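Local coordinates for thioesterase superfamily protein (Sulfolobus solfataricus, PDB 2GF6) that probably hydrolyses fatty acyl-CoA thioesters, as a member of the 4-hydroxybenzoyl-CoA thioesterase family, and binds coenzyme A, at residues A[55-69]-A[102-116]. Sequence-based numbering, arbitrary orientation.
Sequences NLWFVIAESHAIYHR and ELTTEGYVIQIAINP. With COA (coenzyme A), chain F.
Trp57 and Ile114 pair through two backbone hydrogen bonds, and the hydrogen-bonded pairs of this antiparallel ladder continue to Ile66 and Glu106. Between Val59 and Glu62 it slips by one residue: Ala61 N gives to Ile110 O, yet Ile110 N gives to Glu62 O.

Among the polar side chains, His68 NE2 donates in its ring plane to the anti lone pair of Glu106 OE2 (2.7 Å). Tyr108 OH reaches Glu62 OE2 (2.7 Å) from above the carboxylate plane; Tyr108 CG sits between its backbone N and carbonyl carbon (chi1 63°), which lays the ring over His64 CB, a CH-pi contact. Long, extended Glu62 also takes a bond from His64 of the second subunit on OE2, while OE1 binds a coenzyme A adenine.

Both strands belong to the antiparallel sheet of a hotdog fold, and residues 62-66 carry it on into that subunit. Beyond them, the backbone oxygens of Tyr67 and His68 hold another coenzyme A, whose S1P lies over the Tyr67 ring.

Apolar packing joins the strands near Trp57 and Ala61. The broad indole face of Trp57 suits Pro116, whose CB makes a CH-pi contact 3.6 Å from the six-membered ring's centroid; an alanine replacing this tryptophan would probably leave Pro116 without its flat support. Small Ala61 lets Ile112 CD1 approach its CB tightly (3.5 Å).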
loop_
_atom_site.group_PDB
_atom_site.type_symbol
_atom_site.label_atom_id
_atom_site.label_comp_id
_atom_site.label_asym_id
_atom_site.label_seq_id
_atom_site.Cartn_x
_atom_site.Cartn_y
_atom_site.Cartn_z
ATOM N N ASN A 55 -23.110 13.426 -3.720
ATOM C CA ASN A 55 -23.620 14.042 -2.481
ATOM C C ASN A 55 -23.514 13.163 -1.206
ATOM O O ASN A 55 -23.896 13.621 -0.131
ATOM C CB ASN A 55 -25.087 14.428 -2.668
ATOM C CG ASN A 55 -25.293 15.463 -3.749
ATOM O OD1 ASN A 55 -24.610 16.482 -3.800
ATOM N ND2 ASN A 55 -26.252 15.213 -4.617
ATOM N N LEU A 56 -23.027 11.926 -1.313
ATOM C CA LEU A 56 -23.051 10.968 -0.186
ATOM C C LEU A 56 -21.869 10.050 -0.188
ATOM O O LEU A 56 -21.766 9.150 -1.040
ATOM C CB LEU A 56 -24.321 10.125 -0.215
ATOM C CG LEU A 56 -24.619 9.206 0.978
ATOM C CD1 LEU A 56 -24.728 9.970 2.306
ATOM C CD2 LEU A 56 -25.900 8.435 0.736
ATOM N N TRP A 57 -20.991 10.272 0.791
ATOM C CA TRP A 57 -19.830 9.414 1.058
ATOM C C TRP A 57 -19.856 8.853 2.481
ATOM O O TRP A 57 -20.470 9.453 3.348
ATOM C CB TRP A 57 -18.571 10.251 0.942
ATOM C CG TRP A 57 -18.158 10.645 -0.459
ATOM C CD1 TRP A 57 -18.883 10.532 -1.630
ATOM C CD2 TRP A 57 -16.939 11.294 -0.804
ATOM N NE1 TRP A 57 -18.156 11.039 -2.675
ATOM C CE2 TRP A 57 -16.954 11.509 -2.192
ATOM C CE3 TRP A 57 -15.817 11.697 -0.067
ATOM C CZ2 TRP A 57 -15.890 12.124 -2.860
ATOM C CZ3 TRP A 57 -14.779 12.295 -0.726
ATOM C CH2 TRP A 57 -14.826 12.517 -2.111
ATOM N N PHE A 58 -19.154 7.734 2.709
ATOM C CA PHE A 58 -18.845 7.240 4.047
ATOM C C PHE A 58 -17.352 7.493 4.335
ATOM O O PHE A 58 -16.479 7.165 3.516
ATOM C CB PHE A 58 -19.164 5.739 4.167
ATOM C CG PHE A 58 -20.639 5.442 4.198
ATOM C CD1 PHE A 58 -21.357 5.583 5.375
ATOM C CD2 PHE A 58 -21.315 5.050 3.049
ATOM C CE1 PHE A 58 -22.729 5.338 5.401
ATOM C CE2 PHE A 58 -22.708 4.799 3.062
ATOM C CZ PHE A 58 -23.413 4.953 4.228
ATOM N N VAL A 59 -17.069 8.097 5.480
ATOM C CA VAL A 59 -15.694 8.331 5.905
ATOM C C VAL A 59 -15.491 7.802 7.305
ATOM O O VAL A 59 -16.368 7.974 8.148
ATOM C CB VAL A 59 -15.267 9.849 5.813
ATOM C CG1 VAL A 59 -15.530 10.402 4.402
ATOM C CG2 VAL A 59 -15.928 10.716 6.867
ATOM N N ILE A 60 -14.317 7.194 7.552
ATOM C CA ILE A 60 -13.958 6.603 8.852
ATOM C C ILE A 60 -13.647 7.681 9.903
ATOM O O ILE A 60 -12.835 8.579 9.671
ATOM C CB ILE A 60 -12.724 5.660 8.709
ATOM C CG1 ILE A 60 -13.022 4.528 7.729
ATOM C CG2 ILE A 60 -12.286 5.057 10.048
ATOM C CD1 ILE A 60 -11.796 3.855 7.188
ATOM N N ALA A 61 -14.322 7.584 11.047
ATOM C CA ALA A 61 -14.125 8.474 12.177
ATOM C C ALA A 61 -13.265 7.868 13.249
ATOM O O ALA A 61 -12.718 8.577 14.093
ATOM C CB ALA A 61 -15.456 8.796 12.756
ATOM N N GLU A 62 -13.184 6.542 13.276
ATOM C CA GLU A 62 -12.478 5.902 14.358
ATOM C C GLU A 62 -12.230 4.489 13.963
ATOM O O GLU A 62 -13.091 3.884 13.327
ATOM C CB GLU A 62 -13.319 5.934 15.648
ATOM C CG GLU A 62 -12.579 5.277 16.813
ATOM C CD GLU A 62 -13.295 5.370 18.123
ATOM O OE1 GLU A 62 -14.280 6.156 18.179
ATOM O OE2 GLU A 62 -12.854 4.644 19.076
ATOM N N SER A 63 -11.060 3.952 14.336
ATOM C CA SER A 63 -10.752 2.544 14.096
ATOM C C SER A 63 -10.106 1.919 15.310
ATOM O O SER A 63 -9.403 2.570 16.038
ATOM C CB SER A 63 -9.871 2.336 12.852
ATOM O OG SER A 63 -8.702 3.149 12.888
ATOM N N HIS A 64 -10.399 0.646 15.518
ATOM C CA HIS A 64 -9.835 -0.105 16.587
ATOM C C HIS A 64 -9.666 -1.564 16.209
ATOM O O HIS A 64 -10.555 -2.139 15.592
ATOM C CB HIS A 64 -10.745 -0.031 17.789
ATOM C CG HIS A 64 -10.166 -0.685 18.998
ATOM N ND1 HIS A 64 -10.685 -1.842 19.534
ATOM C CD2 HIS A 64 -9.054 -0.403 19.713
ATOM C CE1 HIS A 64 -9.961 -2.200 20.579
ATOM N NE2 HIS A 64 -8.949 -1.360 20.694
ATOM N N ALA A 65 -8.545 -2.160 16.621
ATOM C CA ALA A 65 -8.293 -3.594 16.444
ATOM C C ALA A 65 -7.391 -4.187 17.546
ATOM O O ALA A 65 -6.524 -3.512 18.079
ATOM C CB ALA A 65 -7.675 -3.888 15.038
ATOM N N ILE A 66 -7.633 -5.452 17.852
ATOM C CA ILE A 66 -6.803 -6.279 18.719
ATOM C C ILE A 66 -6.367 -7.497 17.882
ATOM O O ILE A 66 -7.191 -8.167 17.266
ATOM C CB ILE A 66 -7.586 -6.747 19.971
ATOM C CG1 ILE A 66 -7.916 -5.556 20.871
ATOM C CG2 ILE A 66 -6.793 -7.773 20.796
ATOM C CD1 ILE A 66 -9.080 -5.838 21.880
ATOM N N TYR A 67 -5.064 -7.777 17.880
ATOM C CA TYR A 67 -4.479 -8.807 17.054
ATOM C C TYR A 67 -4.022 -9.928 17.963
ATOM O O TYR A 67 -2.946 -9.854 18.545
ATOM C CB TYR A 67 -3.303 -8.234 16.277
ATOM C CG TYR A 67 -3.636 -6.951 15.549
ATOM C CD1 TYR A 67 -3.513 -5.724 16.176
ATOM C CD2 TYR A 67 -4.071 -6.964 14.232
ATOM C CE1 TYR A 67 -3.816 -4.540 15.519
ATOM C CE2 TYR A 67 -4.394 -5.761 13.549
ATOM C CZ TYR A 67 -4.247 -4.559 14.195
ATOM O OH TYR A 67 -4.551 -3.365 13.552
ATOM N N HIS A 68 -4.859 -10.953 18.107
ATOM C CA HIS A 68 -4.588 -12.041 19.034
ATOM C C HIS A 68 -3.575 -12.983 18.448
ATOM O O HIS A 68 -2.764 -13.587 19.165
ATOM C CB HIS A 68 -5.857 -12.853 19.309
ATOM C CG HIS A 68 -6.915 -12.112 20.051
ATOM N ND1 HIS A 68 -6.834 -11.869 21.404
ATOM C CD2 HIS A 68 -8.111 -11.620 19.647
ATOM C CE1 HIS A 68 -7.922 -11.230 21.797
ATOM N NE2 HIS A 68 -8.713 -11.069 20.750
ATOM N N ARG A 69 -3.681 -13.193 17.147
ATOM C CA ARG A 69 -2.834 -14.162 16.498
ATOM C C ARG A 69 -2.452 -13.620 15.160
ATOM O O ARG A 69 -3.238 -12.881 14.541
ATOM C CB ARG A 69 -3.573 -15.475 16.306
ATOM C CG ARG A 69 -3.826 -16.254 17.581
ATOM C CD ARG A 69 -4.709 -17.460 17.272
ATOM N NE ARG A 69 -5.639 -17.745 18.368
ATOM C CZ ARG A 69 -5.776 -18.916 18.996
ATOM N NH1 ARG A 69 -5.058 -19.985 18.653
ATOM N NH2 ARG A 69 -6.661 -19.022 19.990
ATOM N N GLU A 102 -10.456 -20.473 14.345
ATOM C CA GLU A 102 -9.993 -19.846 15.599
ATOM C C GLU A 102 -9.862 -18.317 15.453
ATOM O O GLU A 102 -9.472 -17.813 14.381
ATOM C CB GLU A 102 -8.664 -20.473 16.034
ATOM C CG GLU A 102 -8.788 -21.929 16.511
ATOM C CD GLU A 102 -9.422 -22.080 17.921
ATOM O OE1 GLU A 102 -9.545 -21.055 18.638
ATOM O OE2 GLU A 102 -9.790 -23.220 18.318
ATOM N N LEU A 103 -10.183 -17.583 16.523
ATOM C CA LEU A 103 -10.194 -16.113 16.493
ATOM C C LEU A 103 -8.784 -15.601 16.440
ATOM O O LEU A 103 -7.989 -15.931 17.303
ATOM C CB LEU A 103 -10.861 -15.544 17.734
ATOM C CG LEU A 103 -10.898 -14.029 17.897
ATOM C CD1 LEU A 103 -11.941 -13.392 16.976
ATOM C CD2 LEU A 103 -11.187 -13.680 19.326
ATOM N N THR A 104 -8.481 -14.808 15.418
ATOM C CA THR A 104 -7.186 -14.197 15.255
ATOM C C THR A 104 -7.210 -12.713 15.520
ATOM O O THR A 104 -6.227 -12.180 16.002
ATOM C CB THR A 104 -6.609 -14.362 13.826
ATOM O OG1 THR A 104 -7.436 -13.643 12.885
ATOM C CG2 THR A 104 -6.453 -15.842 13.463
ATOM N N THR A 105 -8.326 -12.056 15.232
ATOM C CA THR A 105 -8.379 -10.607 15.237
ATOM C C THR A 105 -9.786 -10.166 15.535
ATOM O O THR A 105 -10.726 -10.820 15.103
ATOM C CB THR A 105 -8.042 -10.064 13.840
ATOM O OG1 THR A 105 -7.110 -10.940 13.168
ATOM C CG2 THR A 105 -7.546 -8.604 13.882
ATOM N N GLU A 106 -9.937 -9.057 16.258
ATOM C CA GLU A 106 -11.243 -8.381 16.389
ATOM C C GLU A 106 -11.120 -6.853 16.392
ATOM O O GLU A 106 -10.093 -6.304 16.779
ATOM C CB GLU A 106 -11.957 -8.838 17.651
ATOM C CG GLU A 106 -11.148 -8.680 18.912
ATOM C CD GLU A 106 -11.857 -9.279 20.089
ATOM O OE1 GLU A 106 -13.040 -8.918 20.292
ATOM O OE2 GLU A 106 -11.246 -10.104 20.798
ATOM N N GLY A 107 -12.168 -6.161 15.969
ATOM C CA GLY A 107 -12.101 -4.712 15.880
ATOM C C GLY A 107 -13.375 -4.052 15.448
ATOM O O GLY A 107 -14.414 -4.682 15.408
ATOM N N TYR A 108 -13.281 -2.761 15.136
ATOM C CA TYR A 108 -14.397 -2.056 14.554
ATOM C C TYR A 108 -13.866 -0.871 13.810
ATOM O O TYR A 108 -12.766 -0.417 14.074
ATOM C CB TYR A 108 -15.383 -1.605 15.636
ATOM C CG TYR A 108 -14.840 -0.620 16.648
ATOM C CD1 TYR A 108 -14.648 0.746 16.318
ATOM C CD2 TYR A 108 -14.514 -1.028 17.946
ATOM C CE1 TYR A 108 -14.141 1.652 17.266
ATOM C CE2 TYR A 108 -14.007 -0.129 18.883
ATOM C CZ TYR A 108 -13.827 1.197 18.533
ATOM O OH TYR A 108 -13.330 2.040 19.451
ATOM N N VAL A 109 -14.626 -0.402 12.835
ATOM C CA VAL A 109 -14.443 0.945 12.298
ATOM C C VAL A 109 -15.796 1.600 12.413
ATOM O O VAL A 109 -16.831 0.969 12.250
ATOM C CB VAL A 109 -13.959 1.010 10.798
ATOM C CG1 VAL A 109 -12.782 0.116 10.593
ATOM C CG2 VAL A 109 -15.013 0.611 9.850
ATOM N N ILE A 110 -15.764 2.881 12.681
ATOM C CA ILE A 110 -16.934 3.677 12.737
ATOM C C ILE A 110 -16.965 4.579 11.526
ATOM O O ILE A 110 -16.036 5.318 11.246
ATOM C CB ILE A 110 -16.946 4.441 14.037
ATOM C CG1 ILE A 110 -17.148 3.424 15.168
ATOM C CG2 ILE A 110 -17.967 5.584 13.973
ATOM C CD1 ILE A 110 -17.289 3.988 16.507
ATOM N N GLN A 111 -18.076 4.517 10.809
ATOM C CA GLN A 111 -18.237 5.287 9.609
ATOM C C GLN A 111 -19.383 6.248 9.691
ATOM O O GLN A 111 -20.411 5.956 10.281
ATOM C CB GLN A 111 -18.352 4.357 8.403
ATOM C CG GLN A 111 -16.984 3.835 8.091
ATOM C CD GLN A 111 -16.867 3.278 6.735
ATOM O OE1 GLN A 111 -17.331 2.163 6.480
ATOM N NE2 GLN A 111 -16.206 4.015 5.845
ATOM N N ILE A 112 -19.162 7.419 9.108
ATOM C CA ILE A 112 -20.117 8.499 9.140
ATOM C C ILE A 112 -20.447 8.866 7.710
ATOM O O ILE A 112 -19.563 8.968 6.876
ATOM C CB ILE A 112 -19.547 9.717 9.932
ATOM C CG1 ILE A 112 -19.105 9.293 11.336
ATOM C CG2 ILE A 112 -20.558 10.848 10.046
ATOM C CD1 ILE A 112 -18.478 10.416 12.115
ATOM N N ALA A 113 -21.746 9.032 7.443
ATOM C CA ALA A 113 -22.244 9.538 6.193
ATOM C C ALA A 113 -22.013 11.062 6.128
ATOM O O ALA A 113 -22.279 11.788 7.097
ATOM C CB ALA A 113 -23.725 9.195 6.056
ATOM N N ILE A 114 -21.471 11.528 5.004
ATOM C CA ILE A 114 -21.223 12.948 4.805
ATOM C C ILE A 114 -21.628 13.466 3.440
ATOM O O ILE A 114 -21.706 12.711 2.477
ATOM C CB ILE A 114 -19.721 13.324 5.050
ATOM C CG1 ILE A 114 -18.795 12.748 3.955
ATOM C CG2 ILE A 114 -19.296 12.864 6.390
ATOM C CD1 ILE A 114 -17.386 13.355 3.949
ATOM N N ASN A 115 -21.878 14.766 3.383
ATOM C CA ASN A 115 -21.837 15.486 2.138
ATOM C C ASN A 115 -20.380 16.023 1.901
ATOM O O ASN A 115 -19.817 16.783 2.717
ATOM C CB ASN A 115 -22.892 16.588 2.145
ATOM C CG ASN A 115 -23.065 17.198 0.804
ATOM O OD1 ASN A 115 -22.081 17.504 0.125
ATOM N ND2 ASN A 115 -24.287 17.365 0.390
ATOM N N PRO A 116 -19.720 15.529 0.839
ATOM C CA PRO A 116 -18.316 15.849 0.617
ATOM C C PRO A 116 -18.102 17.200 -0.063
ATOM O O PRO A 116 -16.977 17.677 -0.089
ATOM C CB PRO A 116 -17.875 14.723 -0.297
ATOM C CG PRO A 116 -19.094 14.516 -1.151
ATOM C CD PRO A 116 -20.213 14.580 -0.170
HETATM N N1A COA F . -2.769 -4.152 25.704
HETATM C C2A COA F . -1.991 -4.144 26.852
HETATM N N3A COA F . -1.196 -5.232 27.163
HETATM C C4A COA F . -1.183 -6.312 26.355
HETATM C C5A COA F . -1.958 -6.351 25.205
HETATM C C6A COA F . -2.753 -5.264 24.874
HETATM N N6A COA F . -3.475 -5.303 23.757
HETATM N N7A COA F . -1.757 -7.537 24.600
HETATM C C8A COA F . -0.876 -8.244 25.329
HETATM N N9A COA F . -0.515 -7.501 26.423
HETATM C C1B COA F . 0.334 -7.932 27.558
HETATM C C2B COA F . -0.139 -9.244 28.171
HETATM O O2B COA F . -1.036 -9.049 29.229
HETATM C C3B COA F . 1.160 -9.851 28.632
HETATM O O3B COA F . 1.547 -9.282 29.851
HETATM P P3B COA F . 1.763 -10.255 31.108
HETATM O O7A COA F . 2.124 -9.381 32.286
HETATM O O8A COA F . 2.883 -11.251 30.799
HETATM O O9A COA F . 0.426 -10.929 31.367
HETATM C C4B COA F . 2.152 -9.420 27.579
HETATM O O4B COA F . 1.677 -8.157 27.149
HETATM C C5B COA F . 2.197 -10.393 26.409
HETATM O O5B COA F . 0.923 -10.931 26.134
HETATM P P1A COA F . 0.754 -12.514 25.894
HETATM O O1A COA F . -0.629 -12.826 25.362
HETATM O O2A COA F . 1.014 -13.282 27.163
HETATM O O3A COA F . 1.836 -12.792 24.722
HETATM P P2A COA F . 2.074 -14.222 23.998
HETATM O O4A COA F . 0.896 -15.130 24.206
HETATM O O5A COA F . 3.397 -14.801 24.478
HETATM O O6A COA F . 2.194 -13.884 22.438
HETATM C CBP COA F . 1.534 -12.927 20.436
HETATM C CCP COA F . 1.690 -12.683 21.923
HETATM C CDP COA F . 0.929 -14.317 20.186
HETATM C CEP COA F . 2.933 -12.846 19.822
HETATM C CAP COA F . 0.544 -11.897 19.900
HETATM O OAP COA F . -0.738 -12.166 20.412
HETATM C C9P COA F . 0.449 -11.899 18.402
HETATM O O9P COA F . 1.207 -12.748 17.602
HETATM N N8P COA F . -0.384 -11.022 17.902
HETATM C C7P COA F . -0.548 -10.911 16.479
HETATM C C6P COA F . 0.452 -9.913 15.957
HETATM C C5P COA F . -0.015 -9.460 14.612
HETATM O O5P COA F . -0.235 -10.275 13.709
HETATM N N4P COA F . -0.199 -8.164 14.533
HETATM C C3P COA F . 0.491 -7.350 13.586
HETATM C C2P COA F . -0.390 -7.125 12.386
HETATM S S1P COA F . -0.978 -5.435 12.208
HETATM O O HOH W 1 -25.190 18.576 -2.306
HETATM O O HOH W 2 -4.452 -10.793 13.791
#